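Local atomic coordinates of probable flavin reductase (Sinorhizobium meliloti, PDB entry 3RH7), a protein that binds FMN and probably works as an NADPH-dependent flavin reductase. Residues L186-E191 / R218-Y223; E191-V196 / A257-P262; L230-G235 / Y253-S258. One frame throughout, in Å; residues are numbered along the deposited sequence.

Interaction 1 (L186-E191 / R218-Y223)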
ATOM      1  N   LEU A 186     -24.216  -1.874  -1.451  1.00 58.96           N
ATOM      2  CA  LEU A 186     -23.002  -1.260  -0.930  1.00 55.76           C
ATOM      3  C   LEU A 186     -22.955  -1.435   0.559  1.00 60.85           C
ATOM      4  O   LEU A 186     -23.771  -0.844   1.270  1.00 62.40           O
ATOM      5  CB  LEU A 186     -22.934   0.222  -1.285  1.00 54.19           C
ATOM      6  CG  LEU A 186     -23.051   0.593  -2.741  1.00 56.99           C
ATOM      7  CD1 LEU A 186     -22.904   2.059  -2.892  1.00 55.49           C
ATOM      8  CD2 LEU A 186     -22.008  -0.140  -3.573  1.00 61.09           C
ATOM      9  N   GLY A 187     -22.042  -2.279   1.019  1.00 55.81           N
ATOM     10  CA  GLY A 187     -21.861  -2.526   2.443  1.00 55.21           C
ATOM     11  C   GLY A 187     -20.569  -1.946   2.965  1.00 57.17           C
ATOM     12  O   GLY A 187     -19.692  -1.581   2.180  1.00 59.12           O
ATOM     13  N   ALA A 188     -20.419  -1.880   4.283  1.00 51.01           N
ATOM     14  CA  ALA A 188     -19.203  -1.360   4.875  1.00 50.24           C
ATOM     15  C   ALA A 188     -18.858  -2.012   6.198  1.00 56.69           C
ATOM     16  O   ALA A 188     -19.742  -2.296   7.009  1.00 57.84           O
ATOM     17  CB  ALA A 188     -19.320   0.140   5.079  1.00 50.67           C
ATOM     18  N   VAL A 189     -17.547  -2.216   6.423  1.00 53.94           N
ATOM     19  CA  VAL A 189     -16.969  -2.685   7.691  1.00 53.95           C
ATOM     20  C   VAL A 189     -16.467  -1.397   8.321  1.00 56.58           C
ATOM     21  O   VAL A 189     -15.317  -0.990   8.084  1.00 57.50           O
ATOM     22  CB  VAL A 189     -15.891  -3.791   7.529  1.00 57.66           C
ATOM     23  CG1 VAL A 189     -15.253  -4.124   8.866  1.00 57.76           C
ATOM     24  CG2 VAL A 189     -16.491  -5.046   6.908  1.00 57.94           C
ATOM     25  N   LEU A 190     -17.403  -0.669   8.975  1.00 50.48           N
ATOM     26  CA  LEU A 190     -17.186   0.650   9.562  1.00 49.21           C
ATOM     27  C   LEU A 190     -16.664   0.517  10.984  1.00 54.95           C
ATOM     28  O   LEU A 190     -17.394   0.056  11.869  1.00 58.41           O
ATOM     29  CB  LEU A 190     -18.506   1.441   9.518  1.00 49.32           C
ATOM     30  CG  LEU A 190     -18.498   2.880  10.005  1.00 53.45           C
ATOM     31  CD1 LEU A 190     -17.797   3.807   9.029  1.00 51.57           C
ATOM     32  CD2 LEU A 190     -19.889   3.367  10.189  1.00 56.94           C
ATOM     33  N   GLU A 191     -15.408   0.925  11.197  1.00 48.61           N
ATOM     34  CA  GLU A 191     -14.754   0.810  12.490  1.00 50.56           C
ATOM     35  C   GLU A 191     -14.721   2.122  13.301  1.00 58.33           C
ATOM     36  O   GLU A 191     -14.451   3.181  12.734  1.00 58.77           O
ATOM     37  CB  GLU A 191     -13.324   0.302  12.304  1.00 51.14           C
ATOM     38  CG  GLU A 191     -13.232  -1.176  11.979  1.00 61.51           C
ATOM     39  CD  GLU A 191     -11.831  -1.725  11.795  1.00 93.79           C
ATOM     40  OE1 GLU A 191     -10.891  -1.190  12.430  1.00108.87           O
ATOM     41  OE2 GLU A 191     -11.684  -2.722  11.049  1.00 85.60           O
ATOM     42  N   ARG A 218     -18.625   7.503  -2.642  1.00 52.77           N
ATOM     43  CA  ARG A 218     -19.414   8.721  -2.371  1.00 52.44           C
ATOM     44  C   ARG A 218     -20.803   8.395  -1.789  1.00 56.47           C
ATOM     45  O   ARG A 218     -21.212   8.980  -0.770  1.00 58.38           O
ATOM     46  CB  ARG A 218     -19.618   9.541  -3.641  1.00 52.55           C
ATOM     47  CG  ARG A 218     -18.439  10.409  -4.075  1.00 55.51           C
ATOM     48  CD  ARG A 218     -18.841  11.228  -5.282  1.00 63.13           C
ATOM     49  NE  ARG A 218     -19.957  12.142  -4.985  1.00 84.10           N
ATOM     50  CZ  ARG A 218     -19.820  13.367  -4.470  1.00 92.94           C
ATOM     51  NH1 ARG A 218     -18.605  13.851  -4.193  1.00 59.04           N
ATOM     52  NH2 ARG A 218     -20.894  14.116  -4.227  1.00 76.90           N
ATOM     53  N   THR A 219     -21.516   7.466  -2.446  1.00 50.86           N
ATOM     54  CA  THR A 219     -22.852   7.000  -2.065  1.00 51.55           C
ATOM     55  C   THR A 219     -22.852   6.445  -0.617  1.00 56.39           C
ATOM     56  O   THR A 219     -23.687   6.838   0.223  1.00 54.67           O
ATOM     57  CB  THR A 219     -23.322   5.949  -3.069  1.00 50.90           C
ATOM     58  OG1 THR A 219     -23.399   6.537  -4.362  1.00 49.15           O
ATOM     59  CG2 THR A 219     -24.671   5.341  -2.702  1.00 47.34           C
ATOM     60  N   LEU A 220     -21.883   5.558  -0.350  1.00 53.68           N
ATOM     61  CA  LEU A 220     -21.739   4.884   0.923  1.00 54.02           C
ATOM     62  C   LEU A 220     -21.354   5.846   2.008  1.00 57.55           C
ATOM     63  O   LEU A 220     -21.878   5.718   3.108  1.00 58.63           O
ATOM     64  CB  LEU A 220     -20.706   3.780   0.794  1.00 53.86           C
ATOM     65  CG  LEU A 220     -20.650   2.740   1.881  1.00 59.11           C
ATOM     66  CD1 LEU A 220     -21.997   2.097   2.116  1.00 59.59           C
ATOM     67  CD2 LEU A 220     -19.615   1.688   1.533  1.00 62.02           C
ATOM     68  N   ALA A 221     -20.457   6.825   1.711  1.00 52.56           N
ATOM     69  CA  ALA A 221     -20.039   7.832   2.703  1.00 50.23           C
ATOM     70  C   ALA A 221     -21.252   8.667   3.134  1.00 54.65           C
ATOM     71  O   ALA A 221     -21.527   8.780   4.325  1.00 52.55           O
ATOM     72  CB  ALA A 221     -18.963   8.709   2.131  1.00 48.88           C
ATOM     73  N   ALA A 222     -22.040   9.137   2.149  1.00 52.69           N
ATOM     74  CA  ALA A 222     -23.259   9.902   2.384  1.00 52.57           C
ATOM     75  C   ALA A 222     -24.238   9.110   3.235  1.00 54.77           C
ATOM     76  O   ALA A 222     -24.712   9.646   4.247  1.00 52.91           O
ATOM     77  CB  ALA A 222     -23.894  10.280   1.058  1.00 53.13           C
ATOM     78  N   TYR A 223     -24.492   7.809   2.851  1.00 51.89           N
ATOM     79  CA  TYR A 223     -25.430   6.909   3.547  1.00 52.34           C
ATOM     80  C   TYR A 223     -25.006   6.746   5.001  1.00 57.35           C
ATOM     81  O   TYR A 223     -25.802   7.051   5.907  1.00 59.27           O
ATOM     82  CB  TYR A 223     -25.555   5.535   2.847  1.00 52.11           C
ATOM     83  CG  TYR A 223     -26.337   4.503   3.635  1.00 54.52           C
ATOM     84  CD1 TYR A 223     -27.701   4.651   3.860  1.00 57.17           C
ATOM     85  CD2 TYR A 223     -25.705   3.403   4.204  1.00 56.59           C
ATOM     86  CE1 TYR A 223     -28.422   3.717   4.608  1.00 60.07           C
ATOM     87  CE2 TYR A 223     -26.410   2.476   4.985  1.00 59.12           C
ATOM     88  CZ  TYR A 223     -27.771   2.630   5.178  1.00 68.99           C
ATOM     89  OH  TYR A 223     -28.476   1.690   5.916  1.00 73.64           O
TER
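This is a buried helix-on-sheet contact on one face of the four-stranded mixed sheet in the C-terminal half of the chain. Helix 216-228 lies across strand 184-191, and helix 281-292 covers the other face, where Val189 meets Ile286 and Phe290; this alpha/beta/alpha layering is consistent with a Nudix-type fold. Segments 186-191 and 218-223 approach to 9.0 Å between axes at 65°, so the helix passes obliquely over the strand and touches its first half. Leu186 and Ala188 direct their side chains at the helix, with Gly187 between them contributing its backbone. The touch is apolar and is carried mainly by Leu220, whose CG is anti to the backbone N (chi1 -165°), which sends the two methyls down onto the strand like a fork. The CD1 branch lies near the start of the segment, 4.0 Å from CB of Leu186, while CD2 lies 3.9 Å from CB of Ala188. Leu220 also meets Tyr253 of the adjacent strand 249-257 and Ile234 of strand 232-242 beyond it, so the same side chain spans three strands. One helix residue earlier, Thr219 adds its methyl and keeps its hydroxyl for the helix start, where OG1 is hydrogen-bonded to Asp215 O. Val211 of strand 208-211 touches both Leu186 and Thr219 and closes that flank. With its CG beside the backbone N, Leu186 runs at about a right angle to the threonine side chain, and its CD1 stops 3.7 Å from CG2 of Thr219.

Interaction 2 (E191-V196 / A257-P262)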
ATOM      1  N   GLU A 191     -15.408   0.925  11.197  1.00 48.61           N
ATOM      2  CA  GLU A 191     -14.754   0.810  12.490  1.00 50.56           C
ATOM      3  C   GLU A 191     -14.721   2.122  13.301  1.00 58.33           C
ATOM      4  O   GLU A 191     -14.451   3.181  12.734  1.00 58.77           O
ATOM      5  CB  GLU A 191     -13.324   0.302  12.304  1.00 51.14           C
ATOM      6  CG  GLU A 191     -13.232  -1.176  11.979  1.00 61.51           C
ATOM      7  CD  GLU A 191     -11.831  -1.725  11.795  1.00 93.79           C
ATOM      8  OE1 GLU A 191     -10.891  -1.190  12.430  1.00108.87           O
ATOM      9  OE2 GLU A 191     -11.684  -2.722  11.049  1.00 85.60           O
ATOM     10  N   GLN A 192     -14.986   2.042  14.624  1.00 57.04           N
ATOM     11  CA  GLN A 192     -14.876   3.191  15.501  1.00 59.37           C
ATOM     12  C   GLN A 192     -13.534   3.071  16.183  1.00 71.99           C
ATOM     13  O   GLN A 192     -12.551   3.687  15.694  1.00 75.11           O
ATOM     14  CB  GLN A 192     -16.018   3.336  16.494  1.00 61.13           C
ATOM     15  CG  GLN A 192     -16.031   4.749  17.027  1.00 66.83           C
ATOM     16  CD  GLN A 192     -17.356   5.162  17.561  1.00 79.16           C
ATOM     17  OE1 GLN A 192     -17.950   4.492  18.429  1.00 70.48           O
ATOM     18  NE2 GLN A 192     -17.796   6.330  17.113  1.00 68.13           N
ATOM     19  N   GLN A 193     -13.442   2.244  17.252  1.00 67.81           N
ATOM     20  CA  GLN A 193     -12.112   2.044  17.777  1.00 68.00           C
ATOM     21  C   GLN A 193     -11.649   0.786  17.117  1.00 76.41           C
ATOM     22  O   GLN A 193     -11.103   0.823  15.980  1.00 78.87           O
ATOM     23  CB  GLN A 193     -12.057   2.030  19.289  1.00 71.24           C
ATOM     24  CG  GLN A 193     -12.154   3.439  19.900  1.00 95.67           C
ATOM     25  CD  GLN A 193     -11.277   4.479  19.227  1.00113.74           C
ATOM     26  OE1 GLN A 193     -11.788   5.444  18.649  1.00108.93           O
ATOM     27  NE2 GLN A 193      -9.946   4.306  19.291  1.00101.46           N
ATOM     28  N   GLY A 194     -11.984  -0.323  17.744  1.00 71.54           N
ATOM     29  CA  GLY A 194     -11.718  -1.622  17.163  1.00 70.31           C
ATOM     30  C   GLY A 194     -13.051  -2.265  16.999  1.00 73.96           C
ATOM     31  O   GLY A 194     -13.119  -3.491  16.895  1.00 75.26           O
ATOM     32  N   ALA A 195     -14.121  -1.432  17.078  1.00 69.31           N
ATOM     33  CA  ALA A 195     -15.506  -1.901  17.048  1.00 69.12           C
ATOM     34  C   ALA A 195     -16.172  -1.615  15.719  1.00 69.65           C
ATOM     35  O   ALA A 195     -16.120  -0.493  15.217  1.00 69.67           O
ATOM     36  CB  ALA A 195     -16.294  -1.270  18.169  1.00 71.28           C
ATOM     37  N   VAL A 196     -16.787  -2.650  15.158  1.00 62.52           N
ATOM     38  CA  VAL A 196     -17.455  -2.602  13.867  1.00 59.89           C
ATOM     39  C   VAL A 196     -18.909  -2.148  14.083  1.00 64.04           C
ATOM     40  O   VAL A 196     -19.543  -2.550  15.061  1.00 62.37           O
ATOM     41  CB  VAL A 196     -17.340  -3.962  13.098  1.00 61.26           C
ATOM     42  CG1 VAL A 196     -18.033  -5.106  13.840  1.00 62.57           C
ATOM     43  CG2 VAL A 196     -17.851  -3.848  11.674  1.00 58.78           C
ATOM     44  N   ALA A 257     -15.200   5.526  11.208  1.00 58.08           N
ATOM     45  CA  ALA A 257     -16.122   6.489  11.780  1.00 59.12           C
ATOM     46  C   ALA A 257     -15.424   7.342  12.830  1.00 63.16           C
ATOM     47  O   ALA A 257     -14.518   6.865  13.540  1.00 62.61           O
ATOM     48  CB  ALA A 257     -17.316   5.786  12.386  1.00 60.99           C
ATOM     49  N   SER A 258     -15.863   8.614  12.931  1.00 59.59           N
ATOM     50  CA  SER A 258     -15.353   9.554  13.918  1.00 60.10           C
ATOM     51  C   SER A 258     -15.849   9.124  15.308  1.00 67.52           C
ATOM     52  O   SER A 258     -16.660   8.194  15.411  1.00 66.76           O
ATOM     53  CB  SER A 258     -15.787  10.970  13.561  1.00 63.05           C
ATOM     54  OG  SER A 258     -17.196  11.064  13.486  1.00 72.86           O
ATOM     55  N   ASP A 259     -15.341   9.746  16.376  1.00 66.73           N
ATOM     56  CA  ASP A 259     -15.761   9.344  17.716  1.00 67.32           C
ATOM     57  C   ASP A 259     -17.177   9.842  18.027  1.00 71.29           C
ATOM     58  O   ASP A 259     -17.647  10.819  17.418  1.00 69.30           O
ATOM     59  CB  ASP A 259     -14.760   9.822  18.761  1.00 69.60           C
ATOM     60  CG  ASP A 259     -13.412   9.148  18.668  1.00 86.99           C
ATOM     61  OD1 ASP A 259     -13.354   7.978  18.194  1.00 87.90           O
ATOM     62  OD2 ASP A 259     -12.419   9.762  19.097  1.00 99.73           O
ATOM     63  N   GLY A 260     -17.853   9.102  18.909  1.00 69.48           N
ATOM     64  CA  GLY A 260     -19.207   9.406  19.349  1.00 70.92           C
ATOM     65  C   GLY A 260     -20.217   8.288  19.203  1.00 74.78           C
ATOM     66  O   GLY A 260     -19.996   7.313  18.481  1.00 74.28           O
ATOM     67  N   ALA A 261     -21.352   8.444  19.872  1.00 71.58           N
ATOM     68  CA  ALA A 261     -22.435   7.478  19.797  1.00 72.06           C
ATOM     69  C   ALA A 261     -23.222   7.660  18.507  1.00 76.14           C
ATOM     70  O   ALA A 261     -23.646   8.787  18.208  1.00 76.72           O
ATOM     71  CB  ALA A 261     -23.354   7.622  20.995  1.00 75.15           C
ATOM     72  N   PRO A 262     -23.417   6.572  17.719  1.00 70.77           N
ATOM     73  CA  PRO A 262     -24.187   6.708  16.476  1.00 68.73           C
ATOM     74  C   PRO A 262     -25.685   6.882  16.749  1.00 71.95           C
ATOM     75  O   PRO A 262     -26.242   6.297  17.699  1.00 72.78           O
ATOM     76  CB  PRO A 262     -23.885   5.409  15.724  1.00 69.33           C
ATOM     77  CG  PRO A 262     -23.606   4.420  16.788  1.00 75.12           C
ATOM     78  CD  PRO A 262     -22.976   5.176  17.932  1.00 71.79           C
TER
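Gln192 carries the tight part of this surface contact between two loops. Its CG is anti to the backbone N (chi1 -162°) and the chain stays extended beyond it, so the amide spans the gap to segment 257-262. There NE2 gives one N-H to Ser258 O and the other to Gly260 O, each at 2.8 Å. Both acceptors lie near the amide plane and each bond is close to straight, so the two together fix the rotation of the amide and hold the loop bend at 258-260 around the nitrogen. Gly260 has a positive phi of 126°, in a conformation that calls for glycine; its carbonyl offers a lone pair to NE2. Beside this grip the backbones meet directly: Ala257 N donates to Glu191 O at 2.9 Å, with the donor above the carbonyl plane. That bond lies at the ends of strands 184-191 and 249-257, parallel neighbours in the mixed sheet of what is probably a Nudix-type domain, just where both chains leave it as loops. Phe267 of strand 266-268 packs on Gln192, Ala257 and Pro262 from outside the two segments. The solvent side is far looser. Exposed Gln193 and Asp259 come together there by their ends alone, the side chains crossing at about a right angle, with amide and carboxylate planes 55° apart.

Interaction 3 (L230-G235 / Y253-S258); sequences LNVTIG and YHALAS
Ser258 holds OG in the crowded position between its backbone N and carbonyl carbon (chi1 58°), which turns the hydroxyl to the backbone N of Asn231, just before strand 232-242. Ile234 sets CG1 anti to its carbonyl carbon (chi1 -53°), which leaves CG2 anti to the backbone N, and Tyr253 brings the face of its ring against that methyl. The setting is an antiparallel beta hairpin of strands 232-242 and 249-257, with Thr233 and Leu256 as a hydrogen-bonded pair between the non-hydrogen-bonded pairs Val232-Ala257 and Ile234-Ala255. Thr233 N to Leu256 O and Leu256 N to Thr233 O are both 3.0 Å. Gly235 N reaches His254 O at 2.8 Å. Ile234 CG2 makes a CH-pi contact over one face of the Tyr253 ring, 3.7 Å from its centroid and displaced toward the rim; Gly235 O sits at the ring edge. Ile234 CD1 lies 3.9 Å from Ala255 CB, on the face that helix 216-228 covers through Ala221 and Leu224. Thr233 and Leu256, on the other face, pack on Gly155 of the second subunit, whose Asn157 bonds to Ile234 O. At the open end Leu230 CD2 lies 4.0 Å from Ala257 CB. There Asn231 O receives Ser258 N, while Asn231 N gives its hydrogen to Ser258 OG at 2.8 Å. The hydroxyl thus takes the acceptor place of a backbone carbonyl and carries the ladder one step past the regular strands.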
ATOM      1  N   LEU A 230     -22.271  10.546  12.262  1.00 60.88           N
ATOM      2  CA  LEU A 230     -20.843  10.601  12.483  1.00 59.87           C
ATOM      3  C   LEU A 230     -20.144  10.927  11.165  1.00 64.58           C
ATOM      4  O   LEU A 230     -20.782  10.920  10.119  1.00 64.27           O
ATOM      5  CB  LEU A 230     -20.410   9.220  13.006  1.00 59.70           C
ATOM      6  CG  LEU A 230     -20.229   8.997  14.490  1.00 66.47           C
ATOM      7  CD1 LEU A 230     -21.428   9.442  15.292  1.00 69.57           C
ATOM      8  CD2 LEU A 230     -20.046   7.540  14.760  1.00 69.88           C
ATOM      9  N   ASN A 231     -18.847  11.233  11.214  1.00 62.79           N
ATOM     10  CA  ASN A 231     -18.051  11.536  10.030  1.00 62.35           C
ATOM     11  C   ASN A 231     -17.406  10.268   9.579  1.00 66.02           C
ATOM     12  O   ASN A 231     -16.890   9.523  10.410  1.00 66.09           O
ATOM     13  CB  ASN A 231     -17.011  12.624  10.304  1.00 67.91           C
ATOM     14  CG  ASN A 231     -17.595  13.984  10.565  1.00 85.27           C
ATOM     15  OD1 ASN A 231     -18.457  14.477   9.830  1.00 80.00           O
ATOM     16  ND2 ASN A 231     -17.116  14.625  11.614  1.00 77.05           N
ATOM     17  N   VAL A 232     -17.465   9.991   8.269  1.00 62.28           N
ATOM     18  CA  VAL A 232     -16.987   8.728   7.734  1.00 60.89           C
ATOM     19  C   VAL A 232     -15.951   8.939   6.638  1.00 63.80           C
ATOM     20  O   VAL A 232     -15.993   9.948   5.928  1.00 64.65           O
ATOM     21  CB  VAL A 232     -18.201   7.893   7.244  1.00 65.37           C
ATOM     22  CG1 VAL A 232     -17.772   6.698   6.388  1.00 65.07           C
ATOM     23  CG2 VAL A 232     -19.076   7.422   8.424  1.00 65.92           C
ATOM     24  N   THR A 233     -14.986   7.996   6.548  1.00 58.08           N
ATOM     25  CA  THR A 233     -13.985   7.951   5.493  1.00 56.50           C
ATOM     26  C   THR A 233     -14.056   6.553   4.912  1.00 61.35           C
ATOM     27  O   THR A 233     -13.845   5.567   5.627  1.00 62.19           O
ATOM     28  CB  THR A 233     -12.570   8.355   5.955  1.00 64.32           C
ATOM     29  OG1 THR A 233     -12.494   9.780   6.054  1.00 61.58           O
ATOM     30  CG2 THR A 233     -11.480   7.896   4.978  1.00 63.52           C
ATOM     31  N   ILE A 234     -14.391   6.458   3.617  1.00 55.94           N
ATOM     32  CA  ILE A 234     -14.435   5.160   2.952  1.00 53.60           C
ATOM     33  C   ILE A 234     -13.026   4.876   2.491  1.00 56.69           C
ATOM     34  O   ILE A 234     -12.359   5.776   1.976  1.00 58.32           O
ATOM     35  CB  ILE A 234     -15.453   5.151   1.793  1.00 55.65           C
ATOM     36  CG1 ILE A 234     -16.861   5.621   2.216  1.00 56.34           C
ATOM     37  CG2 ILE A 234     -15.479   3.813   1.082  1.00 55.08           C
ATOM     38  CD1 ILE A 234     -17.608   4.778   3.190  1.00 64.75           C
ATOM     39  N   GLY A 235     -12.555   3.670   2.733  1.00 50.73           N
ATOM     40  CA  GLY A 235     -11.208   3.283   2.354  1.00 49.67           C
ATOM     41  C   GLY A 235     -11.122   2.346   1.172  1.00 52.53           C
ATOM     42  O   GLY A 235     -11.732   2.584   0.127  1.00 52.85           O
ATOM     43  N   TYR A 253     -16.889  -2.167   1.396  1.00 53.49           N
ATOM     44  CA  TYR A 253     -15.740  -1.287   1.602  1.00 52.22           C
ATOM     45  C   TYR A 253     -15.289  -1.340   3.021  1.00 59.40           C
ATOM     46  O   TYR A 253     -16.077  -1.664   3.924  1.00 58.83           O
ATOM     47  CB  TYR A 253     -16.120   0.159   1.279  1.00 51.54           C
ATOM     48  CG  TYR A 253     -15.859   0.602  -0.136  1.00 52.56           C
ATOM     49  CD1 TYR A 253     -14.598   1.046  -0.525  1.00 55.04           C
ATOM     50  CD2 TYR A 253     -16.892   0.690  -1.060  1.00 52.92           C
ATOM     51  CE1 TYR A 253     -14.369   1.565  -1.799  1.00 55.07           C
ATOM     52  CE2 TYR A 253     -16.671   1.181  -2.348  1.00 53.80           C
ATOM     53  CZ  TYR A 253     -15.409   1.634  -2.708  1.00 58.77           C
ATOM     54  OH  TYR A 253     -15.176   2.169  -3.950  1.00 54.21           O
ATOM     55  N   HIS A 254     -14.020  -1.010   3.238  1.00 58.11           N
ATOM     56  CA  HIS A 254     -13.521  -0.882   4.579  1.00 60.00           C
ATOM     57  C   HIS A 254     -13.728   0.590   4.898  1.00 63.53           C
ATOM     58  O   HIS A 254     -13.539   1.400   3.994  1.00 64.38           O
ATOM     59  CB  HIS A 254     -12.066  -1.385   4.714  1.00 61.95           C
ATOM     60  CG  HIS A 254     -11.587  -1.498   6.140  1.00 68.25           C
ATOM     61  ND1 HIS A 254     -12.445  -1.276   7.243  1.00 72.42           N
ATOM     62  CD2 HIS A 254     -10.352  -1.773   6.614  1.00 71.74           C
ATOM     63  CE1 HIS A 254     -11.698  -1.423   8.327  1.00 72.81           C
ATOM     64  NE2 HIS A 254     -10.435  -1.716   8.010  1.00 72.91           N
ATOM     65  N   ALA A 255     -14.241   0.949   6.104  1.00 58.72           N
ATOM     66  CA  ALA A 255     -14.466   2.365   6.403  1.00 58.01           C
ATOM     67  C   ALA A 255     -14.127   2.730   7.857  1.00 60.72           C
ATOM     68  O   ALA A 255     -13.857   1.845   8.663  1.00 62.12           O
ATOM     69  CB  ALA A 255     -15.904   2.740   6.079  1.00 59.03           C
ATOM     70  N   LEU A 256     -14.098   4.043   8.167  1.00 54.70           N
ATOM     71  CA  LEU A 256     -13.806   4.574   9.496  1.00 54.32           C
ATOM     72  C   LEU A 256     -14.809   5.591   9.927  1.00 60.34           C
ATOM     73  O   LEU A 256     -15.173   6.466   9.128  1.00 59.64           O
ATOM     74  CB  LEU A 256     -12.433   5.239   9.559  1.00 53.15           C
ATOM     75  CG  LEU A 256     -11.227   4.361   9.548  1.00 55.79           C
ATOM     76  CD1 LEU A 256      -9.988   5.200   9.606  1.00 54.84           C
ATOM     77  CD2 LEU A 256     -11.260   3.344  10.663  1.00 55.86           C
ATOM     78  N   ALA A 257     -15.200   5.526  11.208  1.00 58.08           N
ATOM     79  CA  ALA A 257     -16.122   6.489  11.780  1.00 59.12           C
ATOM     80  C   ALA A 257     -15.424   7.342  12.830  1.00 63.16           C
ATOM     81  O   ALA A 257     -14.518   6.865  13.540  1.00 62.61           O
ATOM     82  CB  ALA A 257     -17.316   5.786  12.386  1.00 60.99           C
ATOM     83  N   SER A 258     -15.863   8.614  12.931  1.00 59.59           N
ATOM     84  CA  SER A 258     -15.353   9.554  13.918  1.00 60.10           C
ATOM     85  C   SER A 258     -15.849   9.124  15.308  1.00 67.52           C
ATOM     86  O   SER A 258     -16.660   8.194  15.411  1.00 66.76           O
ATOM     87  CB  SER A 258     -15.787  10.970  13.561  1.00 63.05           C
ATOM     88  OG  SER A 258     -17.196  11.064  13.486  1.00 72.86           O
TER

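From the N terminus, strand 184-191 supplies the first segment of interaction 1 and, by sharing Glu191, leads straight into that of interaction 2. Interaction 1 closes first, when helix 216-228 returns over the sheet. The chain then enters strand 232-242 and turns back as 249-257, closing the hairpin of interaction 3. Interaction 2 closes last, at 257-262, so it crosses interaction 1; interaction 3 opens after interaction 1 has closed, and it ends on the same stretch as interaction 2, sharing Ala257 and Ser258. Strand 184-191 lies beside 249-257, so the three contacts join helix, central strands, outer hairpin strand and sheet-end loops within one C-terminal unit.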